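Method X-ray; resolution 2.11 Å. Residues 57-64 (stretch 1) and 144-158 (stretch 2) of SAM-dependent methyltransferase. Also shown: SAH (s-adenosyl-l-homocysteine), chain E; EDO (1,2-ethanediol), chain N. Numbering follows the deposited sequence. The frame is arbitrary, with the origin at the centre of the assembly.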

# COMPACT_ATOMS: atom_id res chain seq x y z
N GLU A 57 5.94 14.71 15.89
CA GLU A 57 5.24 16.01 15.82
C GLU A 57 4.57 16.29 14.44
O GLU A 57 3.76 17.20 14.33
CB GLU A 57 6.19 17.18 16.19
N LEU A 58 4.89 15.54 13.40
CA LEU A 58 4.20 15.75 12.15
C LEU A 58 3.02 14.80 12.09
O LEU A 58 3.05 13.70 12.69
CB LEU A 58 5.10 15.51 10.94
CG LEU A 58 6.40 16.30 10.77
CD1 LEU A 58 7.09 15.83 9.48
CD2 LEU A 58 6.18 17.82 10.73
N PRO A 59 1.99 15.18 11.32
CA PRO A 59 0.91 14.23 11.13
C PRO A 59 1.44 13.02 10.36
O PRO A 59 2.39 13.15 9.58
CB PRO A 59 -0.10 15.00 10.24
CG PRO A 59 0.64 16.16 9.67
CD PRO A 59 1.81 16.43 10.56
N LEU A 60 0.84 11.86 10.62
CA LEU A 60 1.17 10.63 9.93
C LEU A 60 0.05 10.27 8.98
O LEU A 60 -1.10 10.12 9.41
CB LEU A 60 1.35 9.46 10.90
CG LEU A 60 1.70 8.10 10.24
CD1 LEU A 60 2.99 8.12 9.39
CD2 LEU A 60 1.81 7.02 11.31
N ILE A 61 0.41 10.09 7.70
CA ILE A 61 -0.53 9.62 6.72
C ILE A 61 -0.31 8.14 6.44
O ILE A 61 0.82 7.72 6.20
CB ILE A 61 -0.39 10.39 5.37
CG1 ILE A 61 -0.89 11.86 5.54
CG2 ILE A 61 -1.15 9.64 4.23
CD1 ILE A 61 -0.55 12.80 4.31
N ASP A 62 -1.40 7.35 6.55
CA ASP A 62 -1.46 5.95 6.05
C ASP A 62 -1.99 6.10 4.65
O ASP A 62 -3.18 6.32 4.44
CB ASP A 62 -2.40 5.06 6.89
CG ASP A 62 -2.33 3.59 6.49
OD1 ASP A 62 -1.76 3.26 5.42
OD2 ASP A 62 -2.88 2.75 7.24
N PHE A 63 -1.07 6.08 3.69
CA PHE A 63 -1.40 6.35 2.29
C PHE A 63 -1.89 5.06 1.62
O PHE A 63 -1.17 4.06 1.63
CB PHE A 63 -0.18 6.85 1.51
CG PHE A 63 -0.56 7.39 0.20
CD1 PHE A 63 -0.81 6.53 -0.86
CD2 PHE A 63 -0.83 8.74 0.06
CE1 PHE A 63 -1.26 7.01 -2.07
CE2 PHE A 63 -1.29 9.24 -1.16
CZ PHE A 63 -1.53 8.36 -2.22
N ALA A 64 -3.11 5.08 1.04
CA ALA A 64 -3.74 3.87 0.46
C ALA A 64 -4.04 2.88 1.61
O ALA A 64 -3.65 1.70 1.61
CB ALA A 64 -2.86 3.22 -0.69
N LEU A 144 2.80 9.94 -11.47
CA LEU A 144 1.75 10.73 -10.86
C LEU A 144 1.69 10.45 -9.36
O LEU A 144 1.60 11.37 -8.53
CB LEU A 144 0.40 10.45 -11.54
CG LEU A 144 0.23 10.94 -12.99
CD1 LEU A 144 -0.99 10.30 -13.68
CD2 LEU A 144 0.13 12.49 -13.07
N LEU A 145 1.79 9.17 -9.00
CA LEU A 145 1.75 8.83 -7.59
C LEU A 145 3.03 9.40 -6.89
O LEU A 145 2.97 9.93 -5.77
CB LEU A 145 1.63 7.31 -7.39
CG LEU A 145 1.58 6.79 -5.94
CD1 LEU A 145 0.51 7.49 -5.12
CD2 LEU A 145 1.41 5.24 -5.89
N GLY A 146 4.18 9.27 -7.56
CA GLY A 146 5.41 9.86 -7.02
C GLY A 146 5.22 11.37 -6.77
O GLY A 146 5.63 11.88 -5.73
N GLN A 147 4.60 12.08 -7.71
CA GLN A 147 4.29 13.52 -7.53
C GLN A 147 3.46 13.76 -6.24
O GLN A 147 3.81 14.59 -5.39
CB GLN A 147 3.57 14.07 -8.75
CG GLN A 147 4.46 14.13 -9.99
CD GLN A 147 3.71 14.60 -11.23
OE1 GLN A 147 4.11 14.30 -12.33
NE2 GLN A 147 2.66 15.33 -11.06
N SER A 148 2.37 13.00 -6.09
CA SER A 148 1.53 13.12 -4.91
C SER A 148 2.31 12.93 -3.62
O SER A 148 2.18 13.71 -2.67
CB SER A 148 0.35 12.15 -5.01
OG SER A 148 -0.55 12.52 -6.06
N LEU A 149 3.14 11.90 -3.58
CA LEU A 149 3.90 11.60 -2.40
C LEU A 149 4.91 12.69 -2.06
O LEU A 149 5.06 13.04 -0.90
CB LEU A 149 4.56 10.20 -2.54
CG LEU A 149 3.53 9.05 -2.61
CD1 LEU A 149 4.16 7.71 -3.11
CD2 LEU A 149 2.75 8.78 -1.26
N ARG A 150 5.59 13.21 -3.08
CA ARG A 150 6.57 14.25 -2.95
C ARG A 150 5.89 15.50 -2.34
O ARG A 150 6.45 16.15 -1.47
CB ARG A 150 7.16 14.59 -4.35
CG ARG A 150 8.10 15.79 -4.36
CD ARG A 150 8.69 16.16 -5.71
NE ARG A 150 9.62 15.10 -6.07
CZ ARG A 150 9.36 14.05 -6.85
NH1 ARG A 150 8.20 13.92 -7.51
NH2 ARG A 150 10.29 13.12 -6.98
N ILE A 151 4.69 15.81 -2.82
CA ILE A 151 3.93 16.94 -2.34
C ILE A 151 3.56 16.75 -0.85
O ILE A 151 3.78 17.65 -0.03
CB ILE A 151 2.65 17.13 -3.17
CG1 ILE A 151 2.99 17.59 -4.61
CG2 ILE A 151 1.70 18.13 -2.49
CD1 ILE A 151 1.81 17.47 -5.62
N LEU A 152 3.07 15.56 -0.48
CA LEU A 152 2.68 15.35 0.92
C LEU A 152 3.84 15.41 1.94
O LEU A 152 3.68 15.91 3.09
CB LEU A 152 1.96 14.01 1.05
CG LEU A 152 0.61 13.89 0.33
CD1 LEU A 152 0.10 12.42 0.29
CD2 LEU A 152 -0.47 14.86 0.94
N LEU A 153 5.00 14.88 1.52
CA LEU A 153 6.17 14.79 2.37
C LEU A 153 6.88 16.13 2.60
O LEU A 153 7.42 16.39 3.69
CB LEU A 153 7.18 13.82 1.75
CG LEU A 153 6.77 12.34 1.80
CD1 LEU A 153 7.53 11.49 0.76
CD2 LEU A 153 6.91 11.77 3.25
N GLY A 154 6.93 16.95 1.55
CA GLY A 154 7.70 18.20 1.60
C GLY A 154 9.14 17.91 2.04
O GLY A 154 9.69 16.86 1.74
N LYS A 155 9.75 18.82 2.78
CA LYS A 155 11.12 18.64 3.23
C LYS A 155 11.25 17.79 4.47
O LYS A 155 12.19 17.00 4.58
CB LYS A 155 11.78 20.00 3.52
CG LYS A 155 13.28 19.94 3.90
CD LYS A 155 14.13 19.48 2.72
CE LYS A 155 15.65 19.59 3.02
NZ LYS A 155 15.99 18.89 4.27
N GLN A 156 10.32 17.94 5.42
CA GLN A 156 10.51 17.32 6.72
C GLN A 156 9.93 15.95 6.88
O GLN A 156 10.29 15.26 7.80
CB GLN A 156 9.89 18.18 7.82
CG GLN A 156 10.39 19.64 7.93
CD GLN A 156 9.70 20.33 9.13
OE1 GLN A 156 9.67 19.78 10.26
NE2 GLN A 156 9.09 21.50 8.89
N GLY A 157 8.99 15.59 6.02
CA GLY A 157 8.40 14.26 6.10
C GLY A 157 9.31 13.11 5.68
O GLY A 157 10.15 13.28 4.81
N ALA A 158 9.10 11.94 6.28
CA ALA A 158 9.77 10.71 5.85
C ALA A 158 8.68 9.70 5.51
O ALA A 158 7.56 9.76 6.05
CB ALA A 158 10.77 10.14 6.92
N SAH E . -2.30 -0.34 2.78
CA SAH E . -3.50 -1.21 2.91
CB SAH E . -4.15 -1.58 1.55
CG SAH E . -3.29 -2.25 0.47
SD SAH E . -4.24 -2.69 -1.01
C SAH E . -3.18 -2.49 3.67
O SAH E . -4.11 -3.14 4.22
OXT SAH E . -2.03 -2.91 3.74
C5' SAH E . -3.91 -1.29 -2.04
C4' SAH E . -4.77 -0.05 -1.66
O4' SAH E . -4.43 1.06 -2.53
C3' SAH E . -6.30 -0.19 -1.81
O3' SAH E . -6.99 0.16 -0.63
C2' SAH E . -6.67 0.78 -2.92
O2' SAH E . -8.02 1.28 -2.90
C1' SAH E . -5.59 1.84 -2.79
N9 SAH E . -5.41 2.66 -3.99
C8 SAH E . -5.38 2.18 -5.26
N7 SAH E . -5.17 3.19 -6.13
C5 SAH E . -5.07 4.33 -5.38
C6 SAH E . -4.91 5.75 -5.69
N6 SAH E . -4.82 6.06 -7.01
N1 SAH E . -4.89 6.66 -4.71
C2 SAH E . -5.02 6.27 -3.40
N3 SAH E . -5.19 4.99 -3.07
C4 SAH E . -5.25 4.01 -3.99
C1 EDO N . 8.31 22.83 4.56
O1 EDO N . 9.04 22.13 5.56
C2 EDO N . 8.83 22.46 3.17
O2 EDO N . 8.12 21.29 2.65

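The strand of residues 60-63 lies against the helix of residues 144-153. The two run nearly antiparallel, at 167° between their N-to-C directions, and their axes come no closer than 11.2 Å. That spacing leaves room for side chains between the backbones. No hydrogen bond crosses the interface, so the contact rests on apolar packing. It buries 341 Å², both sides summed.

Alternation along the strand sets the pattern. Ile-61 and Phe-63 point their CA-to-CB bonds toward the helix. Leu-60 points away, and Asp-62 is out of reach. Leu-58, in the loop before the strand, also points toward the second stretch. The antiparallel register pairs Phe-63 with Leu-149, Ile-61 with Leu-152 and Leu-58 with Gly-157.

Phe-63 is the main bump. Its ring enters a hollow lined by three leucines from successive turns of the helix. Leu-149 covers one face: its CD2 sits 3.9 Å from the centroid of the Phe-63 ring, only 15° off the normal. This is a CH-pi contact, with a methyl group set over the aromatic electrons. Leu-152 meets the ring edge, with CD1 3.8 Å from Phe-63 CE2. Leu-145 approaches obliquely, its CD1 3.6 Å from Phe-63 CE1. The CA-to-CB bonds of Leu-145 and Leu-149 point sideways, but the ends of both side chains come nearer the strand.

Leu-152 serves two neighbours. Leu-152 CD1 touches the Phe-63 ring and also lies 4.1 Å from Ile-61 CD1; Leu-152 CD2 is 4.0 Å from the same Ile-61 CD1. The leucine thus touches two inward-facing residues of the strand. Its contact with Ile-61 is purely aliphatic.

Beyond the helix, Gly-154 leaves helical geometry with positive phi, which favours glycine. The chain turns back, and Gly-157 N donates a hydrogen bond to Leu-153 O at 2.9 Å. Leu-58 packs against this turn. Its CD1 is 3.7 Å from Gln-156 O, 4.0 Å from Gln-156 CB and 4.0 Å from Gly-157 N. Here a methyl group rests on backbone and the base of a side chain. Gly-157 has no side chain; an ideal CB there would clash with Leu-153 O at 2.7 Å.

Two bound molecules lie at the ends. Past the strand, Ala-64 O accepts a hydrogen bond from SAH N at 2.7 Å, in keeping with the methyltransferase name. At the turn, 1,2-ethanediol, probably from the crystallisation liquor, accepts a hydrogen bond at O2 from Lys-155 N at 3.0 Å. Its O1 accepts a weak one from Gln-156 NE2 at 3.4 Å.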